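Local coordinates for protein 4-hydroxy-tetrahydrodipicolinate synthase (Methylacidiphilum fumariolicum SolV, PDB 6T3T) that probably catalyses the condensation of pyruvate with aspartate beta-semialdehyde to 4-hydroxy-tetrahydrodipicolinate, a step of lysine biosynthesis, as a homotetramer, at residues 51-56 against 85-90; 26-31 against 64-69; 244-249 against 276-281; 258-263 against 288-293. One frame throughout, in Å; residues are numbered along the deposited sequence.

The four contacts fall into two pairs. Contacts 1 and 2, centres about 20 Å apart, use the start and the end of helix 53-67. Contacts 3 and 4, centres about 14 Å apart, share helix 276-295. Within each pair the segments alternate along the sequence, while contacts 1 and 2 are complete before contacts 3 and 4 begin. Three successive helices outside the eight-stranded parallel barrel, 21-32, 53-67 and 82-95, are thus packed one against the next, and C-terminal helix 276-295 is held to the loop before helix 251-259 (contact 3) and to the end of that helix (contact 4). Contacts 2 and 4, and likewise 3 and 4, come within about 5 Å at their nearest atoms without touching.

Contact 1 of 4, residues 51-56 against 85-90; sequences LSYEEH and AIHLTK
Tyr53 and His56 reach from the first turn of helix 53-67 to Leu88 on helix 82-95, and Tyr53 also to its neighbour His87; these are adjacent outer helices of a TIM barrel. The apolar part centres on one methyl group. Leu88 CD2 lies 3.8 Å from CE1 of Tyr53, and it also sits over a face of the His56 imidazole as a CH-pi contact, 4.2 Å from the ring centroid and 14° off the normal. A branched leucine suits this place because a single methyl serves both rings. The rings of Tyr53 and His87 meet rim to rim, centroids 5.2 Å apart and planes at 25°, so neither covers the other. With CG anti to the backbone N (chi1 174°), Tyr53 carries its ring across to the second helix. Replacing Tyr53 by an alanine would take away the ring and would probably open a gap beside Leu88 CD2 and leave the His87 ring freer to turn. Hydrogen bonds hold the helix start and the His56 ring. NE2 of His56 is hydrogen-bonded to Gly76 O, which helps hold its ring against the leucine methyl. Ser52 and Glu55 form a capping box, and Arg268 makes a salt bridge with Glu55. In that box Glu55 N donates to Ser52 OG at 2.9 Å, and Ser52 N donates to Glu55 OE1 at 3.0 Å through the anti lone pair of that oxygen.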
loop_
_atom_site.group_PDB
_atom_site.type_symbol
_atom_site.label_atom_id
_atom_site.label_comp_id
_atom_site.label_asym_id
_atom_site.label_seq_id
_atom_site.Cartn_x
_atom_site.Cartn_y
_atom_site.Cartn_z
ATOM N N LEU A 51 -21.649 -12.596 -17.832
ATOM C CA LEU A 51 -22.911 -13.275 -18.112
ATOM C C LEU A 51 -23.985 -12.231 -18.403
ATOM O O LEU A 51 -24.025 -11.188 -17.748
ATOM C CB LEU A 51 -23.363 -14.134 -16.930
ATOM C CG LEU A 51 -22.393 -15.071 -16.222
ATOM C CD1 LEU A 51 -23.066 -15.602 -14.981
ATOM C CD2 LEU A 51 -21.954 -16.202 -17.127
ATOM N N SER A 52 -24.863 -12.521 -19.364
ATOM C CA SER A 52 -26.059 -11.703 -19.508
ATOM C C SER A 52 -26.974 -11.908 -18.294
ATOM O O SER A 52 -26.804 -12.847 -17.505
ATOM C CB SER A 52 -26.821 -12.066 -20.773
ATOM O OG SER A 52 -27.438 -13.331 -20.599
ATOM N N TYR A 53 -27.977 -11.043 -18.153
ATOM C CA TYR A 53 -28.896 -11.199 -17.023
ATOM C C TYR A 53 -29.554 -12.580 -17.034
ATOM O O TYR A 53 -29.637 -13.277 -16.014
ATOM C CB TYR A 53 -29.957 -10.084 -17.070
ATOM C CG TYR A 53 -31.044 -10.245 -16.029
ATOM C CD1 TYR A 53 -30.892 -9.719 -14.763
ATOM C CD2 TYR A 53 -32.206 -10.959 -16.310
ATOM C CE1 TYR A 53 -31.862 -9.897 -13.801
ATOM C CE2 TYR A 53 -33.181 -11.143 -15.360
ATOM C CZ TYR A 53 -33.003 -10.605 -14.103
ATOM O OH TYR A 53 -33.969 -10.768 -13.140
ATOM N N GLU A 54 -30.064 -12.968 -18.186
ATOM C CA GLU A 54 -30.733 -14.256 -18.379
ATOM C C GLU A 54 -29.771 -15.436 -18.297
ATOM O O GLU A 54 -30.152 -16.500 -17.805
ATOM C CB GLU A 54 -31.585 -14.037 -19.607
ATOM C CG GLU A 54 -32.112 -12.760 -18.890
ATOM C CD GLU A 54 -32.579 -11.527 -19.598
ATOM O OE1 GLU A 54 -31.637 -11.034 -20.310
ATOM O OE2 GLU A 54 -33.686 -10.971 -19.285
ATOM N N GLU A 55 -28.520 -15.267 -18.720
ATOM C CA GLU A 55 -27.547 -16.295 -18.394
ATOM C C GLU A 55 -27.338 -16.376 -16.879
ATOM O O GLU A 55 -27.256 -17.473 -16.327
ATOM C CB GLU A 55 -26.226 -16.025 -19.104
ATOM C CG GLU A 55 -26.205 -16.565 -20.503
ATOM C CD GLU A 55 -25.005 -16.100 -21.269
ATOM O OE1 GLU A 55 -24.567 -14.958 -21.053
ATOM O OE2 GLU A 55 -24.482 -16.884 -22.076
ATOM N N HIS A 56 -27.268 -15.227 -16.191
ATOM C CA HIS A 56 -27.142 -15.198 -14.730
ATOM C C HIS A 56 -28.282 -15.965 -14.062
ATOM O O HIS A 56 -28.069 -16.772 -13.152
ATOM C CB HIS A 56 -27.134 -13.750 -14.233
ATOM C CG HIS A 56 -26.627 -13.578 -12.831
ATOM N ND1 HIS A 56 -25.542 -12.778 -12.526
ATOM C CD2 HIS A 56 -27.060 -14.087 -11.651
ATOM C CE1 HIS A 56 -25.335 -12.801 -11.219
ATOM N NE2 HIS A 56 -26.240 -13.589 -10.667
ATOM N N ALA A 85 -29.112 -5.418 -7.237
ATOM C CA ALA A 85 -28.883 -6.491 -6.274
ATOM C C ALA A 85 -30.204 -6.982 -5.685
ATOM O O ALA A 85 -30.396 -8.181 -5.479
ATOM C CB ALA A 85 -27.930 -6.021 -5.163
ATOM N N ILE A 86 -31.119 -6.061 -5.394
ATOM C CA ILE A 86 -32.440 -6.451 -4.906
ATOM C C ILE A 86 -33.149 -7.312 -5.942
ATOM O O ILE A 86 -33.682 -8.386 -5.631
ATOM C CB ILE A 86 -33.256 -5.196 -4.551
ATOM C CG1 ILE A 86 -32.760 -4.603 -3.231
ATOM C CG2 ILE A 86 -34.776 -5.499 -4.546
ATOM C CD1 ILE A 86 -33.361 -3.217 -2.937
ATOM N N HIS A 87 -33.108 -6.887 -7.202
ATOM C CA HIS A 87 -33.795 -7.630 -8.253
ATOM C C HIS A 87 -33.196 -9.014 -8.417
ATOM O O HIS A 87 -33.921 -10.013 -8.432
ATOM C CB HIS A 87 -33.740 -6.849 -9.571
ATOM C CG HIS A 87 -34.399 -7.551 -10.723
ATOM N ND1 HIS A 87 -35.768 -7.708 -10.819
ATOM C CD2 HIS A 87 -33.877 -8.143 -11.826
ATOM C CE1 HIS A 87 -36.058 -8.365 -11.929
ATOM N NE2 HIS A 87 -34.929 -8.644 -12.555
ATOM N N LEU A 88 -31.860 -9.095 -8.481
ATOM C CA LEU A 88 -31.172 -10.384 -8.570
ATOM C C LEU A 88 -31.487 -11.260 -7.368
ATOM O O LEU A 88 -31.725 -12.465 -7.515
ATOM C CB LEU A 88 -29.644 -10.176 -8.653
ATOM C CG LEU A 88 -29.128 -9.731 -10.018
ATOM C CD1 LEU A 88 -27.625 -9.343 -9.976
ATOM C CD2 LEU A 88 -29.436 -10.814 -11.069
ATOM N N THR A 89 -31.508 -10.680 -6.172
ATOM C CA THR A 89 -31.797 -11.503 -5.001
ATOM C C THR A 89 -33.224 -12.032 -5.039
ATOM O O THR A 89 -33.474 -13.198 -4.715
ATOM C CB THR A 89 -31.551 -10.712 -3.722
ATOM O OG1 THR A 89 -30.177 -10.303 -3.695
ATOM C CG2 THR A 89 -31.856 -11.579 -2.494
ATOM N N LYS A 90 -34.175 -11.204 -5.462
ATOM C CA LYS A 90 -35.545 -11.690 -5.516
ATOM C C LYS A 90 -35.683 -12.792 -6.548
ATOM O O LYS A 90 -36.391 -13.777 -6.319
ATOM C CB LYS A 90 -36.487 -10.537 -5.807
ATOM C CG LYS A 90 -36.739 -9.693 -4.556
ATOM C CD LYS A 90 -37.226 -8.299 -4.914
ATOM C CE LYS A 90 -37.724 -7.568 -3.696
ATOM N NZ LYS A 90 -39.125 -7.112 -3.908
#

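Contact 2 of 4, residues 26-31 against 64-69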
loop_
_atom_site.group_PDB
_atom_site.type_symbol
_atom_site.label_atom_id
_atom_site.label_comp_id
_atom_site.label_asym_id
_atom_site.label_seq_id
_atom_site.Cartn_x
_atom_site.Cartn_y
_atom_site.Cartn_z
ATOM N N ARG A 26 -21.872 -32.451 -14.646
ATOM C CA ARG A 26 -20.800 -33.318 -14.169
ATOM C C ARG A 26 -20.072 -32.681 -12.998
ATOM O O ARG A 26 -19.723 -33.369 -12.034
ATOM C CB ARG A 26 -19.808 -33.685 -15.273
ATOM C CG ARG A 26 -18.957 -34.906 -14.810
ATOM C CD ARG A 26 -18.098 -35.604 -15.890
ATOM N NE ARG A 26 -18.865 -36.221 -16.984
ATOM C CZ ARG A 26 -19.681 -37.275 -16.860
ATOM N NH1 ARG A 26 -19.879 -37.852 -15.677
ATOM N NH2 ARG A 26 -20.315 -37.748 -17.933
ATOM N N LEU A 27 -19.796 -31.377 -13.085
ATOM C CA LEU A 27 -19.076 -30.697 -12.009
ATOM C C LEU A 27 -19.889 -30.704 -10.720
ATOM O O LEU A 27 -19.347 -30.939 -9.628
ATOM C CB LEU A 27 -18.703 -29.280 -12.453
ATOM C CG LEU A 27 -18.014 -28.275 -11.531
ATOM C CD1 LEU A 27 -16.469 -28.382 -11.509
ATOM C CD2 LEU A 27 -18.438 -26.877 -11.961
ATOM N N LEU A 28 -21.202 -30.450 -10.829
ATOM C CA LEU A 28 -22.050 -30.422 -9.645
ATOM C C LEU A 28 -22.117 -31.795 -8.983
ATOM O O LEU A 28 -22.034 -31.901 -7.758
ATOM C CB LEU A 28 -23.434 -29.898 -10.022
ATOM C CG LEU A 28 -23.430 -28.391 -10.259
ATOM C CD1 LEU A 28 -24.771 -27.886 -10.806
ATOM C CD2 LEU A 28 -23.088 -27.711 -8.953
ATOM N N GLU A 29 -22.246 -32.860 -9.777
ATOM C CA GLU A 29 -22.263 -34.206 -9.207
ATOM C C GLU A 29 -20.947 -34.535 -8.514
ATOM O O GLU A 29 -20.942 -35.168 -7.456
ATOM C CB GLU A 29 -22.570 -35.239 -10.285
ATOM C CG GLU A 29 -23.978 -35.107 -10.884
ATOM C CD GLU A 29 -25.117 -35.356 -9.872
ATOM O OE1 GLU A 29 -24.883 -35.947 -8.787
ATOM O OE2 GLU A 29 -26.270 -34.982 -10.185
ATOM N N HIS A 30 -19.818 -34.150 -9.113
ATOM C CA HIS A 30 -18.531 -34.414 -8.468
ATOM C C HIS A 30 -18.449 -33.704 -7.117
ATOM O O HIS A 30 -17.886 -34.249 -6.160
ATOM C CB HIS A 30 -17.377 -34.003 -9.405
ATOM C CG HIS A 30 -16.033 -34.546 -8.997
ATOM N ND1 HIS A 30 -15.788 -35.897 -8.825
ATOM C CD2 HIS A 30 -14.856 -33.919 -8.735
ATOM C CE1 HIS A 30 -14.528 -36.074 -8.465
ATOM N NE2 HIS A 30 -13.944 -34.891 -8.392
ATOM N N GLN A 31 -19.035 -32.496 -7.012
ATOM C CA GLN A 31 -19.065 -31.799 -5.725
ATOM C C GLN A 31 -19.896 -32.580 -4.701
ATOM O O GLN A 31 -19.431 -32.848 -3.587
ATOM C CB GLN A 31 -19.613 -30.373 -5.884
ATOM C CG GLN A 31 -18.772 -29.413 -6.794
ATOM C CD GLN A 31 -17.340 -29.262 -6.297
ATOM O OE1 GLN A 31 -17.106 -28.811 -5.173
ATOM N NE2 GLN A 31 -16.385 -29.721 -7.095
ATOM N N ALA A 64 -29.850 -25.101 -9.185
ATOM C CA ALA A 64 -30.908 -25.561 -8.289
ATOM C C ALA A 64 -31.548 -26.821 -8.823
ATOM O O ALA A 64 -31.779 -27.770 -8.069
ATOM C CB ALA A 64 -31.973 -24.484 -8.069
ATOM N N GLU A 65 -31.838 -26.858 -10.129
ATOM C CA GLU A 65 -32.477 -28.039 -10.693
ATOM C C GLU A 65 -31.595 -29.269 -10.564
ATOM O O GLU A 65 -32.074 -30.325 -10.137
ATOM C CB GLU A 65 -32.821 -27.814 -12.154
ATOM C CG GLU A 65 -34.062 -27.002 -12.306
ATOM C CD GLU A 65 -34.146 -26.399 -13.667
ATOM O OE1 GLU A 65 -35.012 -25.526 -13.858
ATOM O OE2 GLU A 65 -33.356 -26.811 -14.542
ATOM N N ILE A 66 -30.295 -29.135 -10.878
ATOM C CA ILE A 66 -29.383 -30.284 -10.819
ATOM C C ILE A 66 -29.196 -30.750 -9.384
ATOM O O ILE A 66 -29.333 -31.939 -9.088
ATOM C CB ILE A 66 -28.026 -29.943 -11.468
ATOM C CG1 ILE A 66 -28.159 -29.852 -12.992
ATOM C CG2 ILE A 66 -26.970 -30.972 -11.087
ATOM C CD1 ILE A 66 -27.265 -28.752 -13.601
ATOM N N VAL A 67 -28.943 -29.812 -8.469
ATOM C CA VAL A 67 -28.630 -30.151 -7.087
ATOM C C VAL A 67 -29.848 -30.738 -6.406
ATOM O O VAL A 67 -29.716 -31.641 -5.573
ATOM C CB VAL A 67 -28.090 -28.914 -6.338
ATOM C CG1 VAL A 67 -28.041 -29.155 -4.821
ATOM C CG2 VAL A 67 -26.693 -28.581 -6.827
ATOM N N GLU A 68 -31.050 -30.261 -6.749
ATOM C CA GLU A 68 -32.302 -30.765 -6.156
ATOM C C GLU A 68 -32.196 -30.927 -4.640
ATOM O O GLU A 68 -32.545 -31.972 -4.070
ATOM C CB GLU A 68 -32.711 -32.102 -6.805
ATOM C CG GLU A 68 -34.226 -32.470 -6.735
ATOM C CD GLU A 68 -34.582 -33.737 -7.531
ATOM O OE1 GLU A 68 -35.538 -34.475 -7.180
ATOM O OE2 GLU A 68 -33.874 -34.023 -8.511
ATOM N N LYS A 69 -31.714 -29.867 -3.991
ATOM C CA LYS A 69 -31.671 -29.696 -2.543
ATOM C C LYS A 69 -30.757 -30.682 -1.821
ATOM O O LYS A 69 -30.796 -30.756 -0.596
ATOM C CB LYS A 69 -33.083 -29.759 -1.940
ATOM C CG LYS A 69 -33.985 -28.640 -2.439
ATOM C CD LYS A 69 -34.081 -27.532 -1.406
ATOM C CE LYS A 69 -35.319 -27.734 -0.515
ATOM N NZ LYS A 69 -35.454 -26.615 0.473
#
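Glu29 OE2, paired in a salt bridge with Arg70 just beyond the second segment, lies 4.2 Å from Ile66 CG2, so the charged end of the side chain passes beside a methyl group. The glutamate chain is bent at chi2 (-64°), which brings its carboxylate round toward the end of helix 53-67. Arg70 also hydrogen-bonds to the carbonyl oxygens of Ile66 and Val67, and so ties Glu29 to that helix end. The rest is apolar. Leu28 and Ile66 cross at about a right angle: Leu28 CD1 touches Ile66 CG2 and CD1, each at 3.8 Å, and Leu28 CB meets the same CG2. The other leucine methyl, CD2, lies 4.3 Å from Val67 CG2. Branched residues suit the site because methyls on two branches let a side chain touch the facing helix at more than one point. Beneath, Leu28 rests on Ile39 of strand 38-40 and Val67 on Ile73 of strand 72-76, so helices 21-32 and 53-67 pack together over the barrel strands.

Contact 3 of 4, residues 244-249 against 276-281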
loop_
_atom_site.group_PDB
_atom_site.type_symbol
_atom_site.label_atom_id
_atom_site.label_comp_id
_atom_site.label_asym_id
_atom_site.label_seq_id
_atom_site.Cartn_x
_atom_site.Cartn_y
_atom_site.Cartn_z
ATOM N N LEU A 244 -3.398 -21.152 -8.072
ATOM C CA LEU A 244 -4.746 -20.820 -8.535
ATOM C C LEU A 244 -5.003 -19.323 -8.540
ATOM O O LEU A 244 -6.080 -18.905 -8.996
ATOM C CB LEU A 244 -5.786 -21.509 -7.665
ATOM C CG LEU A 244 -5.871 -23.016 -7.940
ATOM C CD1 LEU A 244 -6.909 -23.628 -7.019
ATOM C CD2 LEU A 244 -6.211 -23.278 -9.408
ATOM N N MET A 245 -4.046 -18.520 -8.028
ATOM C CA MET A 245 -4.063 -17.061 -8.140
ATOM C C MET A 245 -2.878 -16.515 -8.938
ATOM O O MET A 245 -2.578 -15.327 -8.835
ATOM C CB MET A 245 -4.061 -16.411 -6.749
ATOM C CG MET A 245 -5.398 -16.410 -6.070
ATOM S SD MET A 245 -5.403 -15.613 -4.422
ATOM C CE MET A 245 -4.323 -16.704 -3.549
ATOM N N ILE A 246 -2.218 -17.345 -9.751
ATOM C CA ILE A 246 -1.031 -16.896 -10.484
ATOM C C ILE A 246 -1.382 -15.746 -11.430
ATOM O O ILE A 246 -0.560 -14.856 -11.673
ATOM C CB ILE A 246 -0.379 -18.088 -11.219
ATOM C CG1 ILE A 246 1.024 -17.744 -11.719
ATOM C CG2 ILE A 246 -1.262 -18.588 -12.361
ATOM C CD1 ILE A 246 1.859 -18.985 -12.038
ATOM N N GLU A 247 -2.584 -15.772 -12.007
ATOM C CA GLU A 247 -3.277 -14.621 -12.570
ATOM C C GLU A 247 -4.692 -14.651 -11.998
ATOM O O GLU A 247 -5.047 -15.569 -11.253
ATOM C CB GLU A 247 -3.261 -14.630 -14.111
ATOM C CG GLU A 247 -1.828 -14.681 -14.706
ATOM C CD GLU A 247 -1.786 -14.807 -16.223
ATOM O OE1 GLU A 247 -2.728 -14.344 -16.910
ATOM O OE2 GLU A 247 -0.810 -15.407 -16.739
ATOM N N THR A 248 -5.507 -13.649 -12.340
ATOM C CA THR A 248 -6.791 -13.464 -11.667
ATOM C C THR A 248 -7.731 -14.661 -11.830
ATOM O O THR A 248 -7.996 -15.128 -12.944
ATOM C CB THR A 248 -7.484 -12.190 -12.157
ATOM O OG1 THR A 248 -8.662 -11.968 -11.363
ATOM C CG2 THR A 248 -7.893 -12.297 -13.624
ATOM N N ASN A 249 -8.185 -15.177 -10.693
ATOM C CA ASN A 249 -9.281 -16.125 -10.646
ATOM C C ASN A 249 -10.458 -15.585 -11.462
ATOM O O ASN A 249 -10.792 -14.408 -11.336
ATOM C CB ASN A 249 -9.674 -16.337 -9.182
ATOM C CG ASN A 249 -10.845 -17.269 -9.027
ATOM O OD1 ASN A 249 -10.797 -18.429 -9.430
ATOM N ND2 ASN A 249 -11.919 -16.758 -8.471
ATOM N N PRO A 276 2.246 -18.005 -21.072
ATOM C CA PRO A 276 2.728 -19.401 -21.167
ATOM C C PRO A 276 3.536 -19.873 -19.972
ATOM O O PRO A 276 3.405 -21.032 -19.567
ATOM C CB PRO A 276 3.579 -19.403 -22.459
ATOM C CG PRO A 276 3.663 -17.964 -22.912
ATOM C CD PRO A 276 2.471 -17.266 -22.325
ATOM N N GLN A 277 4.359 -19.006 -19.385
ATOM C CA GLN A 277 5.137 -19.424 -18.228
ATOM C C GLN A 277 4.253 -19.737 -17.038
ATOM O O GLN A 277 4.595 -20.614 -16.234
ATOM C CB GLN A 277 6.157 -18.346 -17.854
ATOM C CG GLN A 277 5.532 -17.077 -17.247
ATOM C CD GLN A 277 5.197 -15.982 -18.272
ATOM O OE1 GLN A 277 5.056 -16.238 -19.495
ATOM N NE2 GLN A 277 5.080 -14.741 -17.774
ATOM N N ASN A 278 3.127 -19.029 -16.892
ATOM C CA ASN A 278 2.228 -19.280 -15.770
ATOM C C ASN A 278 1.402 -20.526 -16.013
ATOM O O ASN A 278 1.095 -21.264 -15.065
ATOM C CB ASN A 278 1.327 -18.059 -15.528
ATOM C CG ASN A 278 2.126 -16.833 -15.111
ATOM O OD1 ASN A 278 3.185 -16.976 -14.512
ATOM N ND2 ASN A 278 1.634 -15.620 -15.438
ATOM N N LEU A 279 1.055 -20.770 -17.279
ATOM C CA LEU A 279 0.424 -22.023 -17.662
ATOM C C LEU A 279 1.310 -23.206 -17.296
ATOM O O LEU A 279 0.831 -24.204 -16.746
ATOM C CB LEU A 279 0.136 -22.024 -19.172
ATOM C CG LEU A 279 -0.536 -23.280 -19.783
ATOM C CD1 LEU A 279 -1.948 -23.427 -19.232
ATOM C CD2 LEU A 279 -0.588 -23.290 -21.322
ATOM N N GLU A 280 2.616 -23.110 -17.599
ATOM C CA GLU A 280 3.510 -24.221 -17.305
ATOM C C GLU A 280 3.646 -24.434 -15.809
ATOM O O GLU A 280 3.659 -25.576 -15.336
ATOM C CB GLU A 280 4.885 -23.982 -17.911
ATOM C CG GLU A 280 5.912 -25.044 -17.505
ATOM C CD GLU A 280 5.627 -26.411 -18.139
ATOM O OE1 GLU A 280 4.789 -26.476 -19.072
ATOM O OE2 GLU A 280 6.244 -27.415 -17.707
ATOM N N LYS A 281 3.804 -23.344 -15.059
ATOM C CA LYS A 281 3.864 -23.436 -13.609
ATOM C C LYS A 281 2.603 -24.094 -13.060
ATOM O O LYS A 281 2.681 -24.991 -12.215
ATOM C CB LYS A 281 4.060 -22.040 -13.015
ATOM C CG LYS A 281 4.026 -21.971 -11.505
ATOM C CD LYS A 281 5.234 -22.663 -10.913
ATOM C CE LYS A 281 5.134 -22.757 -9.396
ATOM N NZ LYS A 281 6.117 -23.774 -8.859
#
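This is a surface contact among the helices that follow the eight-stranded barrel in this DapA-family chain, joining the loop between helices 227-243 and 251-259 to the first turns of helix 276-295. Its polar element is a single hydrogen bond: Asn278 ND2 donates to Glu247 OE2 over 2.8 Å with an almost straight N-H...O angle of 178°. The acceptor lies in the amide plane, whereas the nitrogen meets the oxygen on its anti side, 19° out of the carboxylate plane. Glu247 OE2 also accepts from the backbone N of Gln275, so one carboxylate oxygen is gripped twice. Glutamate suits the place because its chain, extended beyond CG, spans the distance from the loop; the short asparagine offers an amide N-H while its CB stays against Ile246. Ile246 CD1 packs against Asn278, 3.5 Å from OD1 and 3.6 Å from CB, and lies 3.7 Å from Lys281 CG; CG1 anti to the backbone N (chi1 -167°) directs that methyl there. Lysine serves through the methylenes nearest its backbone, while its amino end leads away. A leucine replacing Asn278 would probably deprive Glu247 OE2 of its side-chain donor and leave the carboxylate less firmly fixed. Ile246 also packs on Pro252, and Glu247 on Ser111 of the second subunit, so the loop that leads into helix 251-259 touches that helix, helix 276-295 and a neighbouring subunit.

Contact 4 of 4, residues 258-263 against 288-293; sequences AMEGLT and RTKEKL
Lys290 NZ donates to Glu260 OE2 at 2.8 Å, a hydrogen-bonded salt bridge between the end of helix 251-259 and the side of helix 276-295. The ammonium group approaches from above the carboxylate plane, 38° out of it. The two side chains come from opposite directions, each extended beyond CG, and such reach is needed because the nearest CA atoms, those of these same residues, are 11.8 Å apart. Lysine and glutamate suit the place: long chains with opposite charges can span the gap near the surface, while Glu260 also packs against Leu286 and Leu210. Several backbone donors are satisfied within their own segments. Gly261 N bonds to Ala258 O at 2.9 Å, and on the other helix Leu293 N donates to Thr289 O at 2.8 Å. Thr289 OG1 is hydrogen-bonded to Thr285 O, one turn earlier. Glycine fits the residue after Glu260 because its phi is positive (72°), and there helix 251-259 ends in a Schellman motif.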
loop_
_atom_site.group_PDB
_atom_site.type_symbol
_atom_site.label_atom_id
_atom_site.label_comp_id
_atom_site.label_asym_id
_atom_site.label_seq_id
_atom_site.Cartn_x
_atom_site.Cartn_y
_atom_site.Cartn_z
ATOM N N ALA A 258 -9.969 -27.416 -17.514
ATOM C CA ALA A 258 -9.889 -27.764 -18.936
ATOM C C ALA A 258 -8.733 -28.717 -19.210
ATOM O O ALA A 258 -8.825 -29.571 -20.103
ATOM C CB ALA A 258 -9.752 -26.509 -19.803
ATOM N N MET A 259 -7.626 -28.577 -18.481
ATOM C CA MET A 259 -6.526 -29.512 -18.667
ATOM C C MET A 259 -6.942 -30.933 -18.281
ATOM O O MET A 259 -6.454 -31.904 -18.873
ATOM C CB MET A 259 -5.325 -29.058 -17.824
ATOM C CG MET A 259 -4.452 -27.981 -18.460
ATOM S SD MET A 259 -3.172 -27.385 -17.337
ATOM C CE MET A 259 -2.581 -28.932 -16.682
ATOM N N GLU A 260 -7.883 -31.071 -17.341
ATOM C CA GLU A 260 -8.464 -32.354 -16.956
ATOM C C GLU A 260 -9.604 -32.799 -17.869
ATOM O O GLU A 260 -10.206 -33.840 -17.603
ATOM C CB GLU A 260 -8.937 -32.290 -15.501
ATOM C CG GLU A 260 -7.726 -32.146 -14.563
ATOM C CD GLU A 260 -8.057 -32.036 -13.102
ATOM O OE1 GLU A 260 -9.227 -31.795 -12.728
ATOM O OE2 GLU A 260 -7.110 -32.194 -12.307
ATOM N N GLY A 261 -9.881 -32.054 -18.938
ATOM C CA GLY A 261 -10.951 -32.383 -19.864
ATOM C C GLY A 261 -12.333 -32.158 -19.313
ATOM O O GLY A 261 -13.280 -32.780 -19.775
ATOM N N LEU A 262 -12.475 -31.303 -18.305
ATOM C CA LEU A 262 -13.719 -31.188 -17.566
ATOM C C LEU A 262 -14.566 -30.014 -18.027
ATOM O O LEU A 262 -15.754 -29.955 -17.706
ATOM C CB LEU A 262 -13.425 -31.063 -16.069
ATOM C CG LEU A 262 -12.807 -32.366 -15.541
ATOM C CD1 LEU A 262 -12.500 -32.291 -14.061
ATOM C CD2 LEU A 262 -13.731 -33.551 -15.857
ATOM N N THR A 263 -13.969 -29.071 -18.750
ATOM C CA THR A 263 -14.686 -27.937 -19.297
ATOM C C THR A 263 -13.867 -27.434 -20.481
ATOM O O THR A 263 -12.722 -27.845 -20.671
ATOM C CB THR A 263 -14.925 -26.860 -18.219
ATOM O OG1 THR A 263 -15.780 -25.827 -18.735
ATOM C CG2 THR A 263 -13.603 -26.260 -17.748
ATOM N N ARG A 288 2.115 -32.273 -9.452
ATOM C CA ARG A 288 2.735 -32.521 -8.152
ATOM C C ARG A 288 1.691 -32.667 -7.055
ATOM O O ARG A 288 1.858 -33.462 -6.123
ATOM C CB ARG A 288 3.704 -31.380 -7.801
ATOM C CG ARG A 288 4.980 -31.390 -8.590
ATOM C CD ARG A 288 5.897 -30.173 -8.383
ATOM N NE ARG A 288 7.106 -30.339 -9.194
ATOM C CZ ARG A 288 8.032 -29.406 -9.411
ATOM N NH1 ARG A 288 9.079 -29.692 -10.184
ATOM N NH2 ARG A 288 7.917 -28.192 -8.874
ATOM N N THR A 289 0.630 -31.867 -7.124
ATOM C CA THR A 289 -0.405 -31.893 -6.094
ATOM C C THR A 289 -1.137 -33.227 -6.063
ATOM O O THR A 289 -1.459 -33.751 -4.984
ATOM C CB THR A 289 -1.383 -30.756 -6.339
ATOM O OG1 THR A 289 -0.663 -29.526 -6.280
ATOM C CG2 THR A 289 -2.507 -30.761 -5.277
ATOM N N LYS A 290 -1.433 -33.772 -7.238
ATOM C CA LYS A 290 -2.159 -35.032 -7.306
ATOM C C LYS A 290 -1.381 -36.144 -6.638
ATOM O O LYS A 290 -1.926 -36.896 -5.817
ATOM C CB LYS A 290 -2.432 -35.384 -8.758
ATOM C CG LYS A 290 -3.359 -34.414 -9.419
ATOM C CD LYS A 290 -3.914 -34.991 -10.698
ATOM C CE LYS A 290 -4.569 -33.860 -11.505
ATOM N NZ LYS A 290 -5.290 -34.342 -12.721
ATOM N N GLU A 291 -0.085 -36.243 -6.959
ATOM C CA GLU A 291 0.738 -37.278 -6.348
ATOM C C GLU A 291 0.908 -37.031 -4.849
ATOM O O GLU A 291 0.824 -37.974 -4.055
ATOM C CB GLU A 291 2.079 -37.415 -7.069
ATOM C CG GLU A 291 3.039 -38.247 -6.251
ATOM C CD GLU A 291 2.538 -39.696 -6.031
ATOM O OE1 GLU A 291 3.336 -40.517 -5.516
ATOM O OE2 GLU A 291 1.374 -40.039 -6.405
ATOM N N LYS A 292 1.113 -35.778 -4.432
ATOM C CA LYS A 292 1.280 -35.524 -2.999
ATOM C C LYS A 292 -0.001 -35.847 -2.222
ATOM O O LYS A 292 0.058 -36.412 -1.121
ATOM C CB LYS A 292 1.682 -34.073 -2.761
ATOM C CG LYS A 292 3.074 -33.651 -3.290
ATOM C CD LYS A 292 3.193 -32.138 -3.146
ATOM C CE LYS A 292 4.633 -31.626 -3.338
ATOM N NZ LYS A 292 4.742 -30.145 -3.049
ATOM N N LEU A 293 -1.167 -35.496 -2.776
ATOM C CA LEU A 293 -2.439 -35.839 -2.150
ATOM C C LEU A 293 -2.609 -37.353 -2.014
ATOM O O LEU A 293 -3.164 -37.840 -1.016
ATOM C CB LEU A 293 -3.592 -35.254 -2.965
ATOM C CG LEU A 293 -3.845 -33.770 -2.720
ATOM C CD1 LEU A 293 -4.843 -33.229 -3.704
ATOM C CD2 LEU A 293 -4.343 -33.585 -1.284
#